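Elongation factor G (Thermus thermophilus, PDB 2DY1) binds GTP and magnesium and probably acts as a GTPase in the elongation phase of protein synthesis. Local coordinates at residues Gly298-Leu303 / Leu348-Glu354; Asp394-Leu398 / Gly444-Glu448; Leu402-Glu408 / Arg439-Tyr443; Arg577-Pro583 / Ala636-Thr640. All blocks are in the same frame, centred on the assembly; numbering follows the deposited sequence.

Interaction 1. Residues Gly298-Leu303 / Leu348-Glu354; sequences GQVAYL and LGVPKAE
Two antiparallel strands, 298-303 and 348-350, approach to 4.6 Å between their axes, their N-to-C directions 153° apart, and show how a strand can end and the chain beyond it still remain tied to its partner. Leu-348 opens the second segment as a hydrogen-bonded pair with Leu-303: Leu-348 N to Leu-303 O and Leu-303 N to Leu-348 O are both 2.8 Å. Gly-349 follows, a non-hydrogen-bonded pair with Tyr-302 at a CA-CA distance of 4.7 Å. Val-350 then pairs with Ala-301, giving N to Ala-301 O at 2.8 Å and accepting Ala-301 N on its O at 3.0 Å; in the t rotamer its CG2 meets Leu-303 CD1 at 3.7 Å. Pro-351 and Lys-352 bulge outward, Lys-352 with phi/psi of 50/44°, and a water spans Lys-352 N and Gln-299 O. Ala-353 returns: its N reaches Gln-299 O at 3.0 Å, while its CB lies 3.6 Å from Ala-301 CB. Glu-354 (m, p) curls back so that OE2 accepts Gln-299 N at 3.0 Å. Strand 285-294 flanks 298-303, while Gly-349 bonds Tyr-329 of strand 323-332, so that 347-350 joins two sheets, as in the domain 2 beta-barrel of translational GTPases.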
loop_
_atom_site.group_PDB
_atom_site.type_symbol
_atom_site.label_atom_id
_atom_site.label_comp_id
_atom_site.label_asym_id
_atom_site.label_seq_id
_atom_site.Cartn_x
_atom_site.Cartn_y
_atom_site.Cartn_z
ATOM N N GLY A 298 6.785 -5.299 -22.708
ATOM C CA GLY A 298 6.120 -4.020 -22.886
ATOM C C GLY A 298 5.031 -3.906 -21.825
ATOM O O GLY A 298 4.847 -4.828 -21.034
ATOM N N GLN A 299 4.309 -2.791 -21.809
ATOM C CA GLN A 299 3.272 -2.571 -20.810
ATOM C C GLN A 299 2.011 -3.388 -21.068
ATOM O O GLN A 299 1.525 -3.458 -22.189
ATOM C CB GLN A 299 2.939 -1.073 -20.735
ATOM C CG GLN A 299 1.862 -0.690 -19.691
ATOM C CD GLN A 299 1.981 0.747 -19.201
ATOM O OE1 GLN A 299 1.012 1.335 -18.712
ATOM N NE2 GLN A 299 3.175 1.309 -19.299
ATOM N N VAL A 300 1.525 -4.059 -20.025
ATOM C CA VAL A 300 0.295 -4.833 -20.108
ATOM C C VAL A 300 -0.622 -4.287 -19.015
ATOM O O VAL A 300 -0.231 -4.214 -17.855
ATOM C CB VAL A 300 0.527 -6.352 -19.861
ATOM C CG1 VAL A 300 -0.814 -7.076 -19.816
ATOM C CG2 VAL A 300 1.388 -6.936 -20.968
ATOM N N ALA A 301 -1.837 -3.896 -19.400
ATOM C CA ALA A 301 -2.822 -3.361 -18.472
ATOM C C ALA A 301 -3.772 -4.498 -18.134
ATOM O O ALA A 301 -4.189 -5.269 -19.010
ATOM C CB ALA A 301 -3.584 -2.191 -19.118
ATOM N N TYR A 302 -4.081 -4.634 -16.848
ATOM C CA TYR A 302 -4.974 -5.687 -16.402
ATOM C C TYR A 302 -6.302 -5.048 -16.077
ATOM O O TYR A 302 -6.401 -4.193 -15.200
ATOM C CB TYR A 302 -4.370 -6.388 -15.186
ATOM C CG TYR A 302 -3.120 -7.155 -15.577
ATOM C CD1 TYR A 302 -3.149 -8.529 -15.783
ATOM C CD2 TYR A 302 -1.921 -6.483 -15.792
ATOM C CE1 TYR A 302 -1.996 -9.216 -16.197
ATOM C CE2 TYR A 302 -0.775 -7.164 -16.208
ATOM C CZ TYR A 302 -0.824 -8.510 -16.404
ATOM O OH TYR A 302 0.320 -9.154 -16.816
ATOM N N LEU A 303 -7.314 -5.483 -16.817
ATOM C CA LEU A 303 -8.638 -4.898 -16.715
ATOM C C LEU A 303 -9.661 -5.823 -16.138
ATOM O O LEU A 303 -9.756 -6.966 -16.547
ATOM C CB LEU A 303 -9.136 -4.525 -18.115
ATOM C CG LEU A 303 -8.787 -3.218 -18.810
ATOM C CD1 LEU A 303 -7.284 -3.056 -18.902
ATOM C CD2 LEU A 303 -9.419 -3.241 -20.212
ATOM N N LEU A 348 -9.049 -9.119 -18.166
ATOM C CA LEU A 348 -8.345 -9.145 -19.435
ATOM C C LEU A 348 -6.959 -8.562 -19.312
ATOM O O LEU A 348 -6.718 -7.695 -18.476
ATOM C CB LEU A 348 -9.102 -8.315 -20.469
ATOM C CG LEU A 348 -10.520 -8.796 -20.797
ATOM C CD1 LEU A 348 -11.155 -7.794 -21.762
ATOM C CD2 LEU A 348 -10.489 -10.167 -21.422
ATOM N N GLY A 349 -6.048 -9.042 -20.156
ATOM C CA GLY A 349 -4.707 -8.480 -20.180
ATOM C C GLY A 349 -4.628 -7.772 -21.522
ATOM O O GLY A 349 -4.836 -8.414 -22.554
ATOM N N VAL A 350 -4.341 -6.478 -21.519
ATOM C CA VAL A 350 -4.263 -5.690 -22.757
ATOM C C VAL A 350 -2.794 -5.384 -23.046
ATOM O O VAL A 350 -2.172 -4.649 -22.295
ATOM C CB VAL A 350 -5.041 -4.348 -22.584
ATOM C CG1 VAL A 350 -5.004 -3.529 -23.868
ATOM C CG2 VAL A 350 -6.489 -4.634 -22.194
ATOM N N PRO A 351 -2.223 -5.964 -24.121
ATOM C CA PRO A 351 -0.812 -5.698 -24.453
ATOM C C PRO A 351 -0.638 -4.352 -25.153
ATOM O O PRO A 351 -1.622 -3.726 -25.544
ATOM C CB PRO A 351 -0.445 -6.882 -25.336
ATOM C CG PRO A 351 -1.714 -7.095 -26.111
ATOM C CD PRO A 351 -2.781 -7.000 -25.010
ATOM N N LYS A 352 0.612 -3.908 -25.293
ATOM C CA LYS A 352 0.936 -2.613 -25.911
ATOM C C LYS A 352 0.073 -1.548 -25.252
ATOM O O LYS A 352 -0.491 -0.679 -25.913
ATOM C CB LYS A 352 0.637 -2.643 -27.413
ATOM C CG LYS A 352 1.390 -3.695 -28.203
ATOM C CD LYS A 352 0.840 -3.763 -29.627
ATOM C CE LYS A 352 1.542 -4.818 -30.466
ATOM N NZ LYS A 352 0.922 -4.942 -31.818
ATOM N N ALA A 353 -0.015 -1.614 -23.930
ATOM C CA ALA A 353 -0.861 -0.707 -23.174
ATOM C C ALA A 353 -0.175 0.512 -22.564
ATOM O O ALA A 353 -0.574 0.966 -21.504
ATOM C CB ALA A 353 -1.571 -1.505 -22.071
ATOM N N GLU A 354 0.843 1.057 -23.223
ATOM C CA GLU A 354 1.526 2.211 -22.664
ATOM C C GLU A 354 0.608 3.390 -22.293
ATOM O O GLU A 354 0.944 4.191 -21.425
ATOM C CB GLU A 354 2.625 2.677 -23.627
ATOM C CG GLU A 354 3.925 1.856 -23.580
ATOM C CD GLU A 354 3.807 0.413 -24.095
ATOM O OE1 GLU A 354 2.949 0.114 -24.952
ATOM O OE2 GLU A 354 4.612 -0.435 -23.655
HETATM O O HOH W 1 2.902 -5.299 -24.195
#

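Interaction 2. Residues Asp394-Leu398 / Gly444-Glu448; sequences DEARL and GVEVE
Two hydrogen bonds from different turns of a helix hold the chain as it leaves another helix. Asp-394, chi1 m, points toward 444-448 and accepts Glu-446 N on OD1 at 2.8 Å, with an N-H...O angle of 169°. One turn on, Arg-397, chi1 m and otherwise extended, brings NH1 to Gly-444 O at 3.0 Å, the carbonyl lying at the edge of the guanidinium near its plane. Gly-444, at phi/psi of 93/14°, completes a Schellman motif after helix 430-442; a CB here would crowd both Arg-397 NH1 and the preceding carbonyl. From Val-445 onward the backbone is extended, and the CA atoms of Asp-394 and Val-445 stand 5.1 Å apart. Packing lies beside these bonds: Val-445 CG2 rests 3.6 Å from Arg-397 CB, and Leu-398 (t, p) extends CD1 to Val-447 CG1 at 3.7 Å and to Val-445 CG1 at 4.1 Å. Glu-446 turns its own carboxylate to a salt bridge with Lys-390, while Asp-394 OD2 accepts the amide of Gly-391. Within domain III, the first turns of helix 392-408 thus hold the connection between helix 430-442 and strand 447-450, an outer strand of the sheet that pairs with strand 383-389.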
loop_
_atom_site.group_PDB
_atom_site.type_symbol
_atom_site.label_atom_id
_atom_site.label_comp_id
_atom_site.label_asym_id
_atom_site.label_seq_id
_atom_site.Cartn_x
_atom_site.Cartn_y
_atom_site.Cartn_z
ATOM N N ASP A 394 24.046 3.931 -15.997
ATOM C CA ASP A 394 22.823 3.970 -15.198
ATOM C C ASP A 394 22.150 5.342 -15.169
ATOM O O ASP A 394 20.925 5.427 -15.256
ATOM C CB ASP A 394 23.128 3.492 -13.781
ATOM C CG ASP A 394 23.851 2.159 -13.780
ATOM O OD1 ASP A 394 23.271 1.164 -14.257
ATOM O OD2 ASP A 394 25.019 2.108 -13.315
ATOM N N GLU A 395 22.928 6.411 -15.054
ATOM C CA GLU A 395 22.334 7.742 -15.020
ATOM C C GLU A 395 21.579 8.027 -16.325
ATOM O O GLU A 395 20.500 8.603 -16.300
ATOM C CB GLU A 395 23.406 8.815 -14.790
ATOM C CG GLU A 395 22.851 10.246 -14.833
ATOM C CD GLU A 395 21.927 10.571 -13.663
ATOM O OE1 GLU A 395 22.429 10.740 -12.532
ATOM O OE2 GLU A 395 20.696 10.656 -13.874
ATOM N N ALA A 396 22.133 7.592 -17.451
ATOM C CA ALA A 396 21.498 7.832 -18.746
ATOM C C ALA A 396 20.203 7.049 -18.937
ATOM O O ALA A 396 19.309 7.470 -19.675
ATOM C CB ALA A 396 22.462 7.488 -19.867
ATOM N N ARG A 397 20.112 5.904 -18.275
ATOM C CA ARG A 397 18.951 5.029 -18.394
ATOM C C ARG A 397 17.954 5.175 -17.248
ATOM O O ARG A 397 16.837 4.657 -17.332
ATOM C CB ARG A 397 19.402 3.559 -18.418
ATOM C CG ARG A 397 20.249 3.084 -19.616
ATOM C CD ARG A 397 20.671 1.621 -19.388
ATOM N NE ARG A 397 21.470 1.063 -20.473
ATOM C CZ ARG A 397 21.934 -0.186 -20.500
ATOM N NH1 ARG A 397 21.678 -1.023 -19.503
ATOM N NH2 ARG A 397 22.676 -0.601 -21.521
ATOM N N LEU A 398 18.342 5.880 -16.194
ATOM C CA LEU A 398 17.497 5.971 -15.005
ATOM C C LEU A 398 16.102 6.532 -15.191
ATOM O O LEU A 398 15.128 5.941 -14.714
ATOM C CB LEU A 398 18.215 6.748 -13.909
ATOM C CG LEU A 398 17.508 6.812 -12.555
ATOM C CD1 LEU A 398 17.249 5.399 -12.011
ATOM C CD2 LEU A 398 18.382 7.631 -11.602
ATOM N N GLY A 444 17.661 -3.056 -16.488
ATOM C CA GLY A 444 19.014 -2.712 -16.945
ATOM C C GLY A 444 19.721 -1.570 -16.227
ATOM O O GLY A 444 20.753 -1.070 -16.683
ATOM N N VAL A 445 19.205 -1.174 -15.078
ATOM C CA VAL A 445 19.776 -0.055 -14.358
ATOM C C VAL A 445 20.196 -0.405 -12.948
ATOM O O VAL A 445 19.412 -0.947 -12.183
ATOM C CB VAL A 445 18.750 1.098 -14.305
ATOM C CG1 VAL A 445 19.349 2.327 -13.624
ATOM C CG2 VAL A 445 18.283 1.433 -15.728
ATOM N N GLU A 446 21.449 -0.111 -12.614
ATOM C CA GLU A 446 21.931 -0.340 -11.256
ATOM C C GLU A 446 21.789 0.951 -10.457
ATOM O O GLU A 446 22.355 1.987 -10.820
ATOM C CB GLU A 446 23.413 -0.755 -11.255
ATOM C CG GLU A 446 23.677 -2.141 -11.809
ATOM C CD GLU A 446 25.165 -2.435 -11.873
ATOM O OE1 GLU A 446 25.805 -2.045 -12.870
ATOM O OE2 GLU A 446 25.673 -3.030 -10.909
ATOM N N VAL A 447 21.030 0.900 -9.364
ATOM C CA VAL A 447 20.863 2.079 -8.522
ATOM C C VAL A 447 21.223 1.716 -7.097
ATOM O O VAL A 447 21.184 0.546 -6.717
ATOM C CB VAL A 447 19.406 2.606 -8.536
ATOM C CG1 VAL A 447 18.942 2.792 -9.970
ATOM C CG2 VAL A 447 18.495 1.652 -7.776
ATOM N N GLU A 448 21.610 2.715 -6.315
ATOM C CA GLU A 448 21.944 2.470 -4.918
ATOM C C GLU A 448 21.088 3.387 -4.065
ATOM O O GLU A 448 20.782 4.503 -4.480
ATOM C CB GLU A 448 23.417 2.805 -4.642
ATOM C CG GLU A 448 24.400 2.270 -5.685
ATOM C CD GLU A 448 24.192 0.807 -5.950
ATOM O OE1 GLU A 448 23.916 0.066 -4.984
ATOM O OE2 GLU A 448 24.303 0.396 -7.124
#

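Interaction 3. Residues Leu402-Glu408 / Arg439-Tyr443; sequences LRKLLEE and RLQDY
The contact pairs the two helices, 392-408 and 430-442, of the ferredoxin-like alpha+beta sandwich of domain III, illustrating how a charged clasp can close an apolar seam. The nearest backbone approach joins Leu-405 and Leu-440, with CA atoms 7.0 Å apart. Leu-405 (t, p) sets CD2 4.0 Å from Leu-440 CG and CD1 3.8 Å from Arg-439 CB, and Leu-402 CD2 meets Leu-440 CD2 at 4.1 Å. Tyr-443 (chi1 m), just after the second helix, points its CA-to-CB bond toward 402-408 and sets ring atom CE2 3.6 Å from Lys-404 CB. Lys-404 CD sits 4.1 Å from the ring centroid and 3° off the normal, a CH-pi contact over one face, while its amine continues to a salt bridge with Glu-400. At the end of the first helix, Glu-408 (t, t) meets Arg-439 (t, p, t) in a two-point salt bridge: OE2 to NE at 2.8 Å and OE1 to NH2 at 2.9 Å. Arg-439 NH1 also bonds Asp-442 OD2 at 3.1 Å. Asp-294 makes a further salt bridge to Arg-439, Val-293 N donates to Glu-408, and Tyr-443 OH bonds Val-293 O. Leucines and the Lys-404/Tyr-443 CH-pi contact thus join the segments, whereas the buried Arg-439 gathers several carboxylates and the polar ends carry the connection on to strand 285-294 of domain 2.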
loop_
_atom_site.group_PDB
_atom_site.type_symbol
_atom_site.label_atom_id
_atom_site.label_comp_id
_atom_site.label_asym_id
_atom_site.label_seq_id
_atom_site.Cartn_x
_atom_site.Cartn_y
_atom_site.Cartn_z
ATOM N N LEU A 402 12.758 4.405 -14.263
ATOM C CA LEU A 402 11.882 4.860 -13.181
ATOM C C LEU A 402 10.482 5.063 -13.712
ATOM O O LEU A 402 9.512 4.805 -13.003
ATOM C CB LEU A 402 12.385 6.159 -12.565
ATOM C CG LEU A 402 13.606 6.011 -11.656
ATOM C CD1 LEU A 402 14.136 7.393 -11.310
ATOM C CD2 LEU A 402 13.239 5.248 -10.390
ATOM N N ARG A 403 10.371 5.544 -14.951
ATOM C CA ARG A 403 9.037 5.727 -15.529
ATOM C C ARG A 403 8.316 4.364 -15.551
ATOM O O ARG A 403 7.148 4.253 -15.134
ATOM C CB ARG A 403 9.133 6.266 -16.955
ATOM C CG ARG A 403 7.764 6.646 -17.557
ATOM C CD ARG A 403 7.861 6.887 -19.067
ATOM N NE ARG A 403 8.152 5.647 -19.780
ATOM C CZ ARG A 403 7.288 4.641 -19.911
ATOM N NH1 ARG A 403 6.070 4.738 -19.392
ATOM N NH2 ARG A 403 7.657 3.521 -20.515
ATOM N N LYS A 404 9.000 3.333 -16.041
ATOM C CA LYS A 404 8.434 1.985 -16.097
ATOM C C LYS A 404 8.089 1.481 -14.687
ATOM O O LYS A 404 7.026 0.907 -14.453
ATOM C CB LYS A 404 9.427 0.995 -16.727
ATOM C CG LYS A 404 9.654 1.153 -18.234
ATOM C CD LYS A 404 10.508 -0.023 -18.713
ATOM C CE LYS A 404 10.705 0.001 -20.228
ATOM N NZ LYS A 404 11.640 1.078 -20.642
ATOM N N LEU A 405 9.010 1.686 -13.755
ATOM C CA LEU A 405 8.804 1.229 -12.383
ATOM C C LEU A 405 7.563 1.840 -11.755
ATOM O O LEU A 405 6.792 1.135 -11.089
ATOM C CB LEU A 405 10.020 1.577 -11.524
ATOM C CG LEU A 405 9.948 1.158 -10.048
ATOM C CD1 LEU A 405 10.109 -0.364 -9.957
ATOM C CD2 LEU A 405 11.023 1.865 -9.230
ATOM N N LEU A 406 7.361 3.143 -11.954
ATOM C CA LEU A 406 6.202 3.807 -11.358
ATOM C C LEU A 406 4.912 3.490 -12.105
ATOM O O LEU A 406 3.834 3.617 -11.531
ATOM C CB LEU A 406 6.443 5.327 -11.247
ATOM C CG LEU A 406 7.131 5.875 -9.982
ATOM C CD1 LEU A 406 6.156 5.830 -8.820
ATOM C CD2 LEU A 406 8.387 5.069 -9.643
ATOM N N GLU A 407 5.001 3.107 -13.378
ATOM C CA GLU A 407 3.788 2.697 -14.102
ATOM C C GLU A 407 3.334 1.383 -13.499
ATOM O O GLU A 407 2.141 1.164 -13.244
ATOM C CB GLU A 407 4.066 2.420 -15.581
ATOM C CG GLU A 407 4.049 3.600 -16.474
ATOM C CD GLU A 407 2.706 4.305 -16.477
ATOM O OE1 GLU A 407 1.641 3.633 -16.489
ATOM O OE2 GLU A 407 2.732 5.544 -16.483
ATOM N N GLU A 408 4.291 0.481 -13.296
ATOM C CA GLU A 408 3.995 -0.825 -12.756
ATOM C C GLU A 408 3.614 -0.728 -11.289
ATOM O O GLU A 408 2.726 -1.447 -10.818
ATOM C CB GLU A 408 5.239 -1.718 -12.947
ATOM C CG GLU A 408 5.099 -3.125 -12.509
ATOM C CD GLU A 408 6.323 -3.934 -12.902
ATOM O OE1 GLU A 408 6.374 -4.461 -14.040
ATOM O OE2 GLU A 408 7.223 -4.032 -12.049
ATOM N N ARG A 439 13.832 -4.453 -9.366
ATOM C CA ARG A 439 13.106 -4.269 -10.602
ATOM C C ARG A 439 13.854 -3.328 -11.549
ATOM O O ARG A 439 13.871 -3.578 -12.757
ATOM C CB ARG A 439 11.673 -3.771 -10.312
ATOM C CG ARG A 439 10.772 -3.859 -11.534
ATOM C CD ARG A 439 10.669 -5.285 -12.033
ATOM N NE ARG A 439 9.494 -5.487 -12.891
ATOM C CZ ARG A 439 9.283 -6.599 -13.580
ATOM N NH1 ARG A 439 10.168 -7.603 -13.523
ATOM N NH2 ARG A 439 8.175 -6.740 -14.308
ATOM N N LEU A 440 14.461 -2.269 -11.009
ATOM C CA LEU A 440 15.243 -1.338 -11.821
ATOM C C LEU A 440 16.392 -2.145 -12.458
ATOM O O LEU A 440 16.739 -1.939 -13.627
ATOM C CB LEU A 440 15.770 -0.199 -10.940
ATOM C CG LEU A 440 14.648 0.754 -10.498
ATOM C CD1 LEU A 440 15.118 1.734 -9.432
ATOM C CD2 LEU A 440 14.160 1.526 -11.740
ATOM N N GLN A 441 16.963 -3.079 -11.696
ATOM C CA GLN A 441 18.038 -3.940 -12.229
ATOM C C GLN A 441 17.500 -4.794 -13.402
ATOM O O GLN A 441 18.202 -5.035 -14.380
ATOM C CB GLN A 441 18.571 -4.827 -11.090
ATOM C CG GLN A 441 19.467 -5.996 -11.495
ATOM C CD GLN A 441 19.805 -6.885 -10.290
ATOM O OE1 GLN A 441 18.908 -7.315 -9.526
ATOM N NE2 GLN A 441 21.086 -7.151 -10.105
ATOM N N ASP A 442 16.253 -5.264 -13.312
ATOM C CA ASP A 442 15.673 -6.059 -14.389
ATOM C C ASP A 442 15.567 -5.219 -15.639
ATOM O O ASP A 442 15.622 -5.750 -16.749
ATOM C CB ASP A 442 14.253 -6.541 -14.065
ATOM C CG ASP A 442 14.191 -7.444 -12.864
ATOM O OD1 ASP A 442 15.235 -7.988 -12.454
ATOM O OD2 ASP A 442 13.063 -7.629 -12.330
ATOM N N TYR A 443 15.372 -3.917 -15.440
ATOM C CA TYR A 443 15.232 -2.981 -16.559
ATOM C C TYR A 443 16.596 -2.515 -17.067
ATOM O O TYR A 443 16.671 -1.667 -17.961
ATOM C CB TYR A 443 14.409 -1.758 -16.158
ATOM C CG TYR A 443 12.962 -2.058 -15.761
ATOM C CD1 TYR A 443 12.269 -3.117 -16.333
ATOM C CD2 TYR A 443 12.291 -1.234 -14.858
ATOM C CE1 TYR A 443 10.919 -3.349 -16.016
ATOM C CE2 TYR A 443 10.947 -1.456 -14.537
ATOM C CZ TYR A 443 10.275 -2.510 -15.126
ATOM O OH TYR A 443 8.922 -2.700 -14.880
#

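Interaction 4. Residues Arg577-Pro583 / Ala636-Thr640; sequences RLKVLAP and AGAYT
Strands 577-583 and 638-640 run antiparallel, their axes 4.8 Å apart at closest and their N-to-C directions 167° apart, with small residues allowing larger neighbours to fit against them. Lys-579 and Thr-640 form one hydrogen-bonded pair, N to O at 3.0 Å in both directions; Leu-581 and Ala-638 form the next, with Leu-581 N to Ala-638 O at 3.0 Å and Ala-638 N to Leu-581 O at 3.2 Å. Between them Val-580 faces Tyr-639, a non-hydrogen-bonded pair with CA atoms 4.5 Å apart. On the face of Lys-579 and Leu-581, the short Ala-638 sets CB 4.5 Å from Leu-581 CB, and Thr-640 (p) nestles OG1 3.3 Å from Lys-579 CB. A water links that OG1 to Arg-577 O. On the other face Tyr-639, chi1 p, swings its ring away, leaving its CB as the bump beside Val-580 CG2 at 4.3 Å and Leu-578 CD2 at 4.1 Å. Gly-637 lets its CA come within 3.1 Å of Leu-581 O, and the Pro-583 ring presses CG against Ala-636 CB at 3.6 Å. In the ferredoxin-like fold of the C-terminal domain, central strand 569-583 lies between 638-648 and 610-618, and helices 587-596 and 625-633 pack over the Val-580 face.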
loop_
_atom_site.group_PDB
_atom_site.type_symbol
_atom_site.label_atom_id
_atom_site.label_comp_id
_atom_site.label_asym_id
_atom_site.label_seq_id
_atom_site.Cartn_x
_atom_site.Cartn_y
_atom_site.Cartn_z
ATOM N N ARG A 577 7.327 13.047 15.960
ATOM C CA ARG A 577 6.569 12.335 16.980
ATOM C C ARG A 577 6.649 10.867 16.585
ATOM O O ARG A 577 6.327 10.530 15.445
ATOM C CB ARG A 577 5.106 12.838 17.090
ATOM C CG ARG A 577 4.354 13.355 15.842
ATOM C CD ARG A 577 2.886 13.627 16.225
ATOM N NE ARG A 577 2.094 14.553 15.398
ATOM C CZ ARG A 577 2.350 15.849 15.238
ATOM N NH1 ARG A 577 3.399 16.402 15.828
ATOM N NH2 ARG A 577 1.525 16.606 14.526
ATOM N N LEU A 578 7.136 10.024 17.493
ATOM C CA LEU A 578 7.299 8.606 17.206
ATOM C C LEU A 578 6.428 7.738 18.105
ATOM O O LEU A 578 6.540 7.783 19.333
ATOM C CB LEU A 578 8.778 8.218 17.366
ATOM C CG LEU A 578 9.356 6.838 16.995
ATOM C CD1 LEU A 578 9.807 6.127 18.255
ATOM C CD2 LEU A 578 8.351 6.002 16.224
ATOM N N LYS A 579 5.559 6.948 17.481
ATOM C CA LYS A 579 4.677 6.042 18.209
ATOM C C LYS A 579 5.171 4.626 17.949
ATOM O O LYS A 579 5.340 4.228 16.800
ATOM C CB LYS A 579 3.238 6.184 17.713
ATOM C CG LYS A 579 2.625 7.553 17.970
ATOM C CD LYS A 579 1.182 7.622 17.486
ATOM C CE LYS A 579 0.545 8.964 17.837
ATOM N NZ LYS A 579 -0.876 9.044 17.391
ATOM N N VAL A 580 5.419 3.873 19.015
ATOM C CA VAL A 580 5.896 2.506 18.863
ATOM C C VAL A 580 5.027 1.512 19.625
ATOM O O VAL A 580 4.791 1.667 20.822
ATOM C CB VAL A 580 7.365 2.363 19.353
ATOM C CG1 VAL A 580 7.826 0.918 19.211
ATOM C CG2 VAL A 580 8.270 3.271 18.548
ATOM N N LEU A 581 4.542 0.500 18.913
ATOM C CA LEU A 581 3.717 -0.544 19.508
ATOM C C LEU A 581 4.651 -1.737 19.665
ATOM O O LEU A 581 5.231 -2.206 18.685
ATOM C CB LEU A 581 2.555 -0.901 18.574
ATOM C CG LEU A 581 1.401 -1.759 19.106
ATOM C CD1 LEU A 581 1.924 -3.101 19.568
ATOM C CD2 LEU A 581 0.700 -1.039 20.246
ATOM N N ALA A 582 4.809 -2.225 20.890
ATOM C CA ALA A 582 5.707 -3.350 21.116
ATOM C C ALA A 582 5.287 -4.251 22.268
ATOM O O ALA A 582 4.625 -3.811 23.211
ATOM C CB ALA A 582 7.123 -2.838 21.352
ATOM N N PRO A 583 5.674 -5.535 22.198
ATOM C CA PRO A 583 5.344 -6.509 23.241
ATOM C C PRO A 583 5.823 -5.967 24.576
ATOM O O PRO A 583 6.821 -5.249 24.636
ATOM C CB PRO A 583 6.122 -7.747 22.807
ATOM C CG PRO A 583 6.124 -7.630 21.312
ATOM C CD PRO A 583 6.446 -6.169 21.116
ATOM N N ALA A 636 7.361 -8.190 16.097
ATOM C CA ALA A 636 5.979 -7.906 16.472
ATOM C C ALA A 636 5.662 -6.412 16.529
ATOM O O ALA A 636 4.494 -6.021 16.582
ATOM C CB ALA A 636 5.671 -8.544 17.819
ATOM N N GLY A 637 6.698 -5.582 16.509
ATOM C CA GLY A 637 6.486 -4.149 16.588
ATOM C C GLY A 637 6.024 -3.442 15.323
ATOM O O GLY A 637 6.170 -3.944 14.208
ATOM N N ALA A 638 5.457 -2.258 15.524
ATOM C CA ALA A 638 4.972 -1.403 14.446
ATOM C C ALA A 638 5.284 0.016 14.912
ATOM O O ALA A 638 5.495 0.247 16.104
ATOM C CB ALA A 638 3.469 -1.586 14.253
ATOM N N TYR A 639 5.313 0.970 13.991
ATOM C CA TYR A 639 5.633 2.339 14.378
ATOM C C TYR A 639 5.106 3.351 13.373
ATOM O O TYR A 639 4.799 3.006 12.234
ATOM C CB TYR A 639 7.154 2.501 14.462
ATOM C CG TYR A 639 7.781 2.744 13.106
ATOM C CD1 TYR A 639 7.905 4.039 12.592
ATOM C CD2 TYR A 639 8.154 1.676 12.289
ATOM C CE1 TYR A 639 8.372 4.260 11.295
ATOM C CE2 TYR A 639 8.621 1.885 10.992
ATOM C CZ TYR A 639 8.722 3.178 10.500
ATOM O OH TYR A 639 9.128 3.379 9.202
ATOM N N THR A 640 5.018 4.602 13.810
ATOM C CA THR A 640 4.603 5.698 12.941
ATOM C C THR A 640 5.480 6.892 13.313
ATOM O O THR A 640 5.754 7.131 14.492
ATOM C CB THR A 640 3.123 6.113 13.148
ATOM O OG1 THR A 640 2.955 6.655 14.464
ATOM C CG2 THR A 640 2.194 4.923 12.947
HETATM O O HOH W 2 3.796 9.281 15.233
#

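The four contacts follow the modular architecture of the protein. Interaction 1 closes first along the chain, in domain 2; interactions 2 and 3 belong to domain III, with 3 nested inside the loop closed by 2; interaction 4 comes last, in the C-terminal domain. Interactions 2 and 3, centres 10 Å apart, share helix 392-408, and strand 447-450 follows helix 430-442, so they brace successive parts of one unit. Interactions 1 and 3 have centres 15 Å apart and touch where Gln-299 packs on Glu-407. Interaction 4 stands apart, its centre 31 Å from that of interaction 3 and 40 Å from that of interaction 1. Contacts between segments distant in sequence thus tie each domain together, while the touch of interactions 1 and 3 joins domains 2 and III.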